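Local structure of phosphothreonine lyase ospF (Shigella flexneri, 3I0U) at residues A[12-15]-A[16-19]; A[37-40]-A[41-45]; A[154-157]-A[158-162]; A[173-176]-A[177-180]. The protein is a type III secreted effector that acts as a phosphothreonine lyase, probably removing phosphate from phosphothreonine in host target proteins by beta-elimination. All coordinates share one frame; numbering follows the deposited sequence.

Contact 1: residues A[12-15]-A[16-19]; sequences KNNF and NILY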
loop_
_atom_site.group_PDB
_atom_site.type_symbol
_atom_site.label_atom_id
_atom_site.label_comp_id
_atom_site.label_asym_id
_atom_site.label_seq_id
_atom_site.Cartn_x
_atom_site.Cartn_y
_atom_site.Cartn_z
ATOM N N LYS A 12 15.669 17.545 -12.137
ATOM C CA LYS A 12 15.106 18.536 -11.207
ATOM C C LYS A 12 13.825 19.114 -11.766
ATOM O O LYS A 12 12.821 19.192 -11.062
ATOM C CB LYS A 12 16.094 19.676 -10.916
ATOM C CG LYS A 12 17.169 19.348 -9.886
ATOM C CD LYS A 12 17.405 20.535 -8.954
ATOM C CE LYS A 12 18.875 20.747 -8.667
ATOM N NZ LYS A 12 19.463 21.541 -9.755
ATOM N N ASN A 13 13.875 19.488 -13.043
ATOM C CA ASN A 13 12.715 19.984 -13.768
ATOM C C ASN A 13 11.599 18.938 -13.920
ATOM O O ASN A 13 10.419 19.257 -13.696
ATOM C CB ASN A 13 13.111 20.568 -15.133
ATOM C CG ASN A 13 12.047 21.505 -15.680
ATOM O OD1 ASN A 13 11.143 21.916 -14.914
ATOM N ND2 ASN A 13 12.140 21.845 -17.004
ATOM N N ASN A 14 11.960 17.698 -14.254
ATOM C CA ASN A 14 10.949 16.622 -14.396
ATOM C C ASN A 14 10.318 16.179 -13.100
ATOM O O ASN A 14 9.187 15.708 -13.092
ATOM C CB ASN A 14 11.527 15.426 -15.139
ATOM C CG ASN A 14 12.136 15.833 -16.475
ATOM O OD1 ASN A 14 11.715 16.815 -17.114
ATOM N ND2 ASN A 14 13.151 15.093 -16.893
ATOM N N PHE A 15 11.074 16.341 -12.018
ATOM C CA PHE A 15 10.563 16.226 -10.664
ATOM C C PHE A 15 9.563 17.345 -10.374
ATOM O O PHE A 15 8.464 17.074 -9.887
ATOM C CB PHE A 15 11.721 16.286 -9.666
ATOM C CG PHE A 15 11.299 16.166 -8.247
ATOM C CD1 PHE A 15 11.159 14.924 -7.675
ATOM C CD2 PHE A 15 11.044 17.301 -7.470
ATOM C CE1 PHE A 15 10.760 14.798 -6.353
ATOM C CE2 PHE A 15 10.641 17.184 -6.138
ATOM C CZ PHE A 15 10.492 15.938 -5.587
ATOM N N ASN A 16 9.945 18.587 -10.668
ATOM C CA ASN A 16 9.092 19.733 -10.365
ATOM C C ASN A 16 7.851 19.753 -11.233
ATOM O O ASN A 16 6.805 20.257 -10.785
ATOM C CB ASN A 16 9.848 21.065 -10.485
ATOM C CG ASN A 16 10.985 21.213 -9.466
ATOM O OD1 ASN A 16 11.147 20.390 -8.552
ATOM N ND2 ASN A 16 11.791 22.259 -9.637
ATOM N N ILE A 17 7.978 19.200 -12.453
ATOM C CA ILE A 17 6.847 18.986 -13.367
ATOM C C ILE A 17 5.797 18.118 -12.668
ATOM O O ILE A 17 4.613 18.498 -12.587
ATOM C CB ILE A 17 7.299 18.379 -14.740
ATOM C CG1 ILE A 17 7.811 19.488 -15.659
ATOM C CG2 ILE A 17 6.141 17.662 -15.472
ATOM C CD1 ILE A 17 8.893 19.062 -16.679
ATOM N N LEU A 18 6.255 16.992 -12.127
ATOM C CA LEU A 18 5.402 16.088 -11.370
ATOM C C LEU A 18 4.839 16.745 -10.116
ATOM O O LEU A 18 3.627 16.659 -9.898
ATOM C CB LEU A 18 6.150 14.790 -11.027
ATOM C CG LEU A 18 6.440 13.806 -12.184
ATOM C CD1 LEU A 18 7.132 12.525 -11.690
ATOM C CD2 LEU A 18 5.169 13.456 -12.997
ATOM N N TYR A 19 5.704 17.442 -9.358
ATOM C CA TYR A 19 5.384 17.992 -8.027
ATOM C C TYR A 19 4.242 18.980 -8.073
ATOM O O TYR A 19 3.271 18.851 -7.320
ATOM C CB TYR A 19 6.615 18.651 -7.372
ATOM C CG TYR A 19 6.382 19.190 -5.961
ATOM C CD1 TYR A 19 6.305 18.319 -4.852
ATOM C CD2 TYR A 19 6.227 20.568 -5.737
ATOM C CE1 TYR A 19 6.075 18.810 -3.546
ATOM C CE2 TYR A 19 6.005 21.078 -4.450
ATOM C CZ TYR A 19 5.945 20.195 -3.359
ATOM O OH TYR A 19 5.728 20.696 -2.087
#
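F15 and Y19 meet one turn apart in a local contact within helix 11-22, on the surface of the molecule near the start of the modelled chain. The pairing of their side chains is loose: F15 CE2 lies 4.5 Å from Y19 CB, and the two rings are not stacked. Spaced i to i+4, they share a flank of the helix, and with CG anti to the backbone N (F15 chi1 -180°) each ring projects from it, F15 resting on R214 and L215 of helix 211-217 and Y19 on L215. N16 closes on the F15 ring from the edge, its OD1 in the ring plane and 3.3 Å from F15 CD2. A different flank carries I17, whose CD1 runs alongside N14, 3.6 Å from N14 OD1, and also lies 4.0 Å from N13 OD1. The backbone amides of N16, I17 and Y19 bond to the carbonyls of K12, N13 and F15; Y19 N to F15 O measures 2.8 Å. L18 N to N14 O, at 3.3 Å, is a weak member of the series. The arrangement is that of an alpha-helix at the surface with its aromatic flank, F15 and Y19, set against helix 211-217.

Contact 2: residues A[37-40]-A[41-45]; sequences PTYS and DICQS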
loop_
_atom_site.group_PDB
_atom_site.type_symbol
_atom_site.label_atom_id
_atom_site.label_comp_id
_atom_site.label_asym_id
_atom_site.label_seq_id
_atom_site.Cartn_x
_atom_site.Cartn_y
_atom_site.Cartn_z
ATOM N N PRO A 37 -14.107 -9.719 1.937
ATOM C CA PRO A 37 -13.895 -10.873 2.746
ATOM C C PRO A 37 -13.344 -10.457 4.094
ATOM O O PRO A 37 -12.662 -9.422 4.216
ATOM C CB PRO A 37 -12.832 -11.632 1.961
ATOM C CG PRO A 37 -12.078 -10.589 1.290
ATOM C CD PRO A 37 -13.105 -9.622 0.868
ATOM N N THR A 38 -13.625 -11.289 5.089
ATOM C CA THR A 38 -13.120 -11.076 6.432
ATOM C C THR A 38 -11.663 -11.564 6.419
ATOM O O THR A 38 -11.262 -12.251 5.464
ATOM C CB THR A 38 -13.962 -11.890 7.417
ATOM O OG1 THR A 38 -13.697 -13.268 7.180
ATOM C CG2 THR A 38 -15.450 -11.649 7.195
ATOM N N TYR A 39 -10.894 -11.228 7.461
ATOM C CA TYR A 39 -9.582 -11.859 7.695
ATOM C C TYR A 39 -9.531 -13.385 7.614
ATOM O O TYR A 39 -8.674 -13.921 6.896
ATOM C CB TYR A 39 -8.964 -11.457 9.019
ATOM C CG TYR A 39 -7.500 -11.826 9.094
ATOM C CD1 TYR A 39 -6.571 -11.230 8.219
ATOM C CD2 TYR A 39 -7.038 -12.756 10.026
ATOM C CE1 TYR A 39 -5.247 -11.516 8.275
ATOM C CE2 TYR A 39 -5.683 -13.076 10.090
ATOM C CZ TYR A 39 -4.799 -12.437 9.189
ATOM O OH TYR A 39 -3.451 -12.700 9.207
ATOM N N SER A 40 -10.420 -14.085 8.314
ATOM C CA SER A 40 -10.367 -15.537 8.226
ATOM C C SER A 40 -10.711 -16.048 6.819
ATOM O O SER A 40 -10.155 -17.061 6.399
ATOM C CB SER A 40 -11.149 -16.267 9.332
ATOM O OG SER A 40 -12.533 -16.168 9.137
ATOM N N ASP A 41 -11.578 -15.352 6.088
ATOM C CA ASP A 41 -11.878 -15.748 4.709
ATOM C C ASP A 41 -10.643 -15.723 3.812
ATOM O O ASP A 41 -10.418 -16.687 3.083
ATOM C CB ASP A 41 -12.971 -14.894 4.068
ATOM C CG ASP A 41 -14.316 -15.037 4.746
ATOM O OD1 ASP A 41 -14.625 -16.110 5.303
ATOM O OD2 ASP A 41 -15.078 -14.043 4.719
ATOM N N ILE A 42 -9.839 -14.650 3.871
ATOM C CA ILE A 42 -8.602 -14.582 3.080
ATOM C C ILE A 42 -7.535 -15.573 3.561
ATOM O O ILE A 42 -6.662 -15.966 2.776
ATOM C CB ILE A 42 -8.017 -13.156 2.945
ATOM C CG1 ILE A 42 -7.564 -12.579 4.290
ATOM C CG2 ILE A 42 -9.026 -12.202 2.326
ATOM C CD1 ILE A 42 -6.631 -11.434 4.145
ATOM N N CYS A 43 -7.635 -16.039 4.815
ATOM C CA CYS A 43 -6.674 -17.030 5.331
ATOM C C CYS A 43 -6.828 -18.434 4.735
ATOM O O CYS A 43 -5.897 -19.233 4.763
ATOM C CB CYS A 43 -6.676 -17.035 6.852
ATOM S SG CYS A 43 -5.809 -15.585 7.488
ATOM N N GLN A 44 -7.994 -18.694 4.151
ATOM C CA GLN A 44 -8.381 -19.996 3.636
ATOM C C GLN A 44 -8.487 -20.031 2.133
ATOM O O GLN A 44 -8.429 -21.095 1.525
ATOM C CB GLN A 44 -9.701 -20.356 4.257
ATOM C CG GLN A 44 -9.520 -20.487 5.746
ATOM C CD GLN A 44 -10.760 -20.190 6.507
ATOM O OE1 GLN A 44 -11.741 -20.945 6.457
ATOM N NE2 GLN A 44 -10.733 -19.102 7.246
ATOM N N SER A 45 -8.631 -18.847 1.555
ATOM C CA SER A 45 -8.632 -18.603 0.120
ATOM C C SER A 45 -7.382 -19.154 -0.571
ATOM O O SER A 45 -6.399 -18.421 -0.768
ATOM C CB SER A 45 -8.710 -17.077 -0.133
ATOM O OG SER A 45 -10.039 -16.608 -0.337
#
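I42 and P37 form the apolar centre of this helix start, with I42 CG2 lying 3.6 Å from P37 CG where the two side chains slant across each other. The other branch of I42 goes to Y39: CG1 is flanked by both backbone neighbours of CA (chi1 65°), and CD1 ends near Y39 CD1 as the side chains cross at about a right angle. C43 covers one face of the Y39 ring, its SG 3.8 Å from the centroid and 21° off the normal, displaced toward the CE2 side of the ring. I64 of strand 63-68 touches both I42 and C43, while F95 of helix 91-102 packs on I42. The hydroxyl of Y39 leaves this cluster to bond T115 O and M117 N.

At the polar edge T38 is the N-cap of helix 39-44, and with D41 it makes a capping box. D41 N donates to T38 OG1 at 3.2 Å; in return T38 N donates to D41 OD2 at 3.1 Å, a nearly straight bond (167°) that arrives from above the carboxylate plane. I42 N to T38 O and C43 N to Y39 O begin the backbone bonding of the helix. The reciprocal cap gives partners to amides at the first turn, and the D41 carboxylate, near the positive end of the helix dipole, would probably be stabilised in its ionised form.

Contact 3: residues A[154-157]-A[158-162]; sequences RQFI and MCLES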
loop_
_atom_site.group_PDB
_atom_site.type_symbol
_atom_site.label_atom_id
_atom_site.label_comp_id
_atom_site.label_asym_id
_atom_site.label_seq_id
_atom_site.Cartn_x
_atom_site.Cartn_y
_atom_site.Cartn_z
ATOM N N ARG A 154 -0.741 9.283 -2.825
ATOM C CA ARG A 154 -0.616 10.199 -1.679
ATOM C C ARG A 154 -1.888 10.237 -0.853
ATOM O O ARG A 154 -1.839 10.078 0.375
ATOM C CB ARG A 154 -0.361 11.591 -2.130
ATOM C CG ARG A 154 1.048 12.055 -2.084
ATOM C CD ARG A 154 1.053 13.548 -2.377
ATOM N NE ARG A 154 1.883 14.184 -1.364
ATOM C CZ ARG A 154 1.664 15.375 -0.813
ATOM N NH1 ARG A 154 0.603 16.116 -1.165
ATOM N NH2 ARG A 154 2.499 15.826 0.122
ATOM N N GLN A 155 -3.010 10.419 -1.558
ATOM C CA GLN A 155 -4.348 10.477 -0.984
ATOM C C GLN A 155 -4.745 9.200 -0.280
ATOM O O GLN A 155 -5.370 9.245 0.759
ATOM C CB GLN A 155 -5.379 10.776 -2.074
ATOM C CG GLN A 155 -5.199 12.130 -2.742
ATOM C CD GLN A 155 -5.662 13.305 -1.883
ATOM O OE1 GLN A 155 -6.822 13.400 -1.475
ATOM N NE2 GLN A 155 -4.752 14.223 -1.627
ATOM N N PHE A 156 -4.365 8.070 -0.858
ATOM C CA PHE A 156 -4.705 6.772 -0.346
ATOM C C PHE A 156 -4.007 6.546 0.992
ATOM O O PHE A 156 -4.646 6.048 1.921
ATOM C CB PHE A 156 -4.252 5.711 -1.363
ATOM C CG PHE A 156 -4.843 4.356 -1.159
ATOM C CD1 PHE A 156 -6.225 4.132 -1.352
ATOM C CD2 PHE A 156 -4.023 3.267 -0.820
ATOM C CE1 PHE A 156 -6.777 2.828 -1.175
ATOM C CE2 PHE A 156 -4.582 1.948 -0.655
ATOM C CZ PHE A 156 -5.956 1.737 -0.827
ATOM N N ILE A 157 -2.702 6.862 1.082
ATOM C CA ILE A 157 -1.932 6.679 2.320
ATOM C C ILE A 157 -2.580 7.521 3.441
ATOM O O ILE A 157 -2.858 7.047 4.553
ATOM C CB ILE A 157 -0.444 7.072 2.149
ATOM C CG1 ILE A 157 0.304 6.165 1.146
ATOM C CG2 ILE A 157 0.242 7.125 3.476
ATOM C CD1 ILE A 157 0.094 4.632 1.323
ATOM N N MET A 158 -2.868 8.768 3.123
ATOM C CA MET A 158 -3.525 9.676 4.050
ATOM C C MET A 158 -4.796 9.018 4.594
ATOM O O MET A 158 -5.115 9.128 5.772
ATOM C CB MET A 158 -3.915 10.959 3.351
ATOM C CG MET A 158 -2.771 11.891 3.004
ATOM S SD MET A 158 -3.363 13.501 2.276
ATOM C CE MET A 158 -4.476 14.109 3.561
ATOM N N CYS A 159 -5.487 8.306 3.721
ATOM C CA CYS A 159 -6.756 7.735 4.018
ATOM C C CYS A 159 -6.673 6.429 4.829
ATOM O O CYS A 159 -7.451 6.213 5.767
ATOM C CB CYS A 159 -7.395 7.469 2.701
ATOM S SG CYS A 159 -9.039 7.389 2.898
ATOM N N LEU A 160 -5.726 5.564 4.495
ATOM C CA LEU A 160 -5.331 4.510 5.405
ATOM C C LEU A 160 -4.959 5.022 6.791
ATOM O O LEU A 160 -5.568 4.604 7.758
ATOM C CB LEU A 160 -4.176 3.708 4.817
ATOM C CG LEU A 160 -4.346 3.003 3.454
ATOM C CD1 LEU A 160 -3.066 2.260 3.071
ATOM C CD2 LEU A 160 -5.564 2.044 3.434
ATOM N N GLU A 161 -4.001 5.953 6.874
ATOM C CA GLU A 161 -3.570 6.581 8.143
ATOM C C GLU A 161 -4.787 7.013 8.980
ATOM O O GLU A 161 -4.966 6.619 10.137
ATOM C CB GLU A 161 -2.637 7.781 7.875
ATOM C CG GLU A 161 -1.162 7.439 7.578
ATOM C CD GLU A 161 -0.383 6.909 8.792
ATOM O OE1 GLU A 161 0.275 5.842 8.714
ATOM O OE2 GLU A 161 -0.406 7.580 9.834
ATOM N N SER A 162 -5.661 7.760 8.340
ATOM C CA SER A 162 -6.810 8.372 8.960
ATOM C C SER A 162 -7.800 7.333 9.516
ATOM O O SER A 162 -8.366 7.496 10.579
ATOM C CB SER A 162 -7.476 9.231 7.903
ATOM O OG SER A 162 -8.770 9.562 8.279
#
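F156 and L160 make the main apolar pair in this turn of helix 147-166. L160 approaches the ring with its methyl groups, CD1 coming 4.0 Å from F156 CE2 and CD2 standing over one face. The ring is swung toward this later turn by a chi1 of -165°, which places CG beside the carbonyl carbon. These residues and I157 face the sheet and helix 91-102: I157 meets F82 and L160 meets I84 on strand 80-84, L101 touches both F156 and L160, and F30 meets the F156 ring edge-to-face.

Among the backbone hydrogen bonds, L160 N to F156 O and E161 N to I157 O are both 2.8 Å, with N-H...O angles of 170°. M158 N to R154 O is equally straight but longer at 3.2 Å, whereas C159 N makes only weak bonds, to the carbonyls of Q155 and F156.

Polar ends turn to other parts of the chain: Q155 OE1 accepts from Y28 N, R154 NE donates to M216 O, and the carboxylate of E161 takes the amides of K185, Y186 and V187. Hydrocarbon and directed bonds thus both join the helix to its neighbours, and three amides gripping one carboxylate would probably help keep E161 ionised.

Contact 4: residues A[173-176]-A[177-180]; sequences EYPA and SDVR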
loop_
_atom_site.group_PDB
_atom_site.type_symbol
_atom_site.label_atom_id
_atom_site.label_comp_id
_atom_site.label_asym_id
_atom_site.label_seq_id
_atom_site.Cartn_x
_atom_site.Cartn_y
_atom_site.Cartn_z
ATOM N N GLU A 173 5.753 -2.283 14.899
ATOM C CA GLU A 173 7.154 -1.896 14.787
ATOM C C GLU A 173 7.574 -1.827 13.319
ATOM O O GLU A 173 7.558 -2.824 12.625
ATOM C CB GLU A 173 7.988 -2.912 15.552
ATOM C CG GLU A 173 9.474 -2.843 15.325
ATOM C CD GLU A 173 10.241 -3.564 16.415
ATOM O OE1 GLU A 173 11.197 -2.961 16.953
ATOM O OE2 GLU A 173 9.883 -4.730 16.749
ATOM N N TYR A 174 7.958 -0.653 12.847
ATOM C CA TYR A 174 8.329 -0.442 11.440
ATOM C C TYR A 174 9.650 -1.109 11.212
ATOM O O TYR A 174 10.452 -1.182 12.146
ATOM C CB TYR A 174 8.482 1.051 11.131
ATOM C CG TYR A 174 7.530 1.906 11.911
ATOM C CD1 TYR A 174 6.190 2.048 11.499
ATOM C CD2 TYR A 174 7.941 2.563 13.093
ATOM C CE1 TYR A 174 5.278 2.815 12.230
ATOM C CE2 TYR A 174 7.032 3.343 13.831
ATOM C CZ TYR A 174 5.701 3.462 13.388
ATOM O OH TYR A 174 4.791 4.239 14.079
ATOM N N PRO A 175 9.879 -1.612 9.989
ATOM C CA PRO A 175 11.205 -2.164 9.724
ATOM C C PRO A 175 12.250 -1.060 9.682
ATOM O O PRO A 175 12.004 0.015 9.133
ATOM C CB PRO A 175 11.068 -2.819 8.353
ATOM C CG PRO A 175 9.620 -2.748 7.994
ATOM C CD PRO A 175 8.990 -1.691 8.814
ATOM N N ALA A 176 13.405 -1.342 10.274
ATOM C CA ALA A 176 14.551 -0.438 10.308
ATOM C C ALA A 176 14.929 0.100 8.934
ATOM O O ALA A 176 15.381 1.238 8.836
ATOM C CB ALA A 176 15.754 -1.128 10.938
ATOM N N SER A 177 14.726 -0.732 7.904
ATOM C CA SER A 177 14.963 -0.414 6.485
ATOM C C SER A 177 14.103 0.761 5.969
ATOM O O SER A 177 14.488 1.463 5.069
ATOM C CB SER A 177 14.656 -1.662 5.629
ATOM O OG SER A 177 13.233 -1.944 5.548
ATOM N N ASP A 178 12.919 0.941 6.531
ATOM C CA ASP A 178 11.967 1.869 5.993
ATOM C C ASP A 178 12.179 3.294 6.458
ATOM O O ASP A 178 12.817 3.534 7.486
ATOM C CB ASP A 178 10.570 1.433 6.391
ATOM C CG ASP A 178 10.087 0.249 5.609
ATOM O OD1 ASP A 178 10.941 -0.494 5.068
ATOM O OD2 ASP A 178 8.850 0.082 5.544
ATOM N N VAL A 179 11.642 4.237 5.675
ATOM C CA VAL A 179 11.542 5.646 6.083
ATOM C C VAL A 179 10.086 6.087 6.166
ATOM O O VAL A 179 9.210 5.551 5.478
ATOM C CB VAL A 179 12.379 6.644 5.186
ATOM C CG1 VAL A 179 13.857 6.301 5.227
ATOM C CG2 VAL A 179 11.883 6.713 3.733
ATOM N N ARG A 180 9.836 7.048 7.037
ATOM C CA ARG A 180 8.514 7.633 7.197
ATOM C C ARG A 180 8.674 9.027 7.760
ATOM O O ARG A 180 9.616 9.288 8.508
ATOM C CB ARG A 180 7.607 6.795 8.113
ATOM C CG ARG A 180 8.253 6.216 9.359
ATOM C CD ARG A 180 7.209 5.464 10.256
ATOM N NE ARG A 180 6.570 6.432 11.138
ATOM C CZ ARG A 180 7.074 6.841 12.313
ATOM N NH1 ARG A 180 6.447 7.777 13.040
ATOM N NH2 ARG A 180 8.199 6.311 12.785
#
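R180 reaches Y174 through a chi1 of 41°, which tucks CG in over its own backbone, followed by a bend at chi3 (-86°) that lays the guanidinium back over the tyrosine ring. Y174 CG stands beside its backbone N and opposite the carbonyl carbon, with chi1 at -34°, some way off the usual staggered value. The result is a flat cation-pi stack across this loop: ring and guanidinium planes are nearly parallel, their centres are 4.2 Å apart, and CZ sits off-centre. R180 CD occupies the middle of the same face in a CH-pi contact 3.7 Å from the centroid, while NH2 approaches the rim, 3.4 Å from Y174 CE2. Bonds to the loop before strand 187-191 hold the polar ends, R180 NE giving to W184 O and Y174 OH to K185 O.

Between these two residues the chain reverses in a type I beta turn from P175 to D178. It is closed by D178 N and P175 O at 2.9 Å, the donor standing well above the carbonyl plane. The D178 carboxylate packs against the proline ring, OD2 lying 3.7 Å from P175 CD. Its OD1 accepts from S177 OG at 2.8 Å on the anti side, and OD2 bonds S188 OG of strand 187-191. Bonded through both oxygens, D178 helps pin the turn, while the stack probably lets the arginine's charge and the tyrosine's pi face attract one another.

Overall arrangement
All four contacts are local, yet they sit at very different depths. Contact 3, about 10 Å from the chain's centre, is nearest the core, and contact 2 is partly buried; contacts 1 and 4 lie at the surface. Contacts 1 and 2 are on opposite sides of that centre, with their own centres about 42 Å apart. Contacts 2 and 3 both pack apolar side chains against helix 91-102, and contacts 3 and 4 share strand 80-84 and the K185 region as neighbours, though about 7 Å separates their nearest atoms. Helix 211-217 also links contacts 1 and 3. Chemistry follows place: hydrocarbon inside contact 3, a capping box beside an apolar cluster at contact 2, an asparagine carbonyl at a phenylalanine ring edge in contact 1, and a cation-pi stack in contact 4.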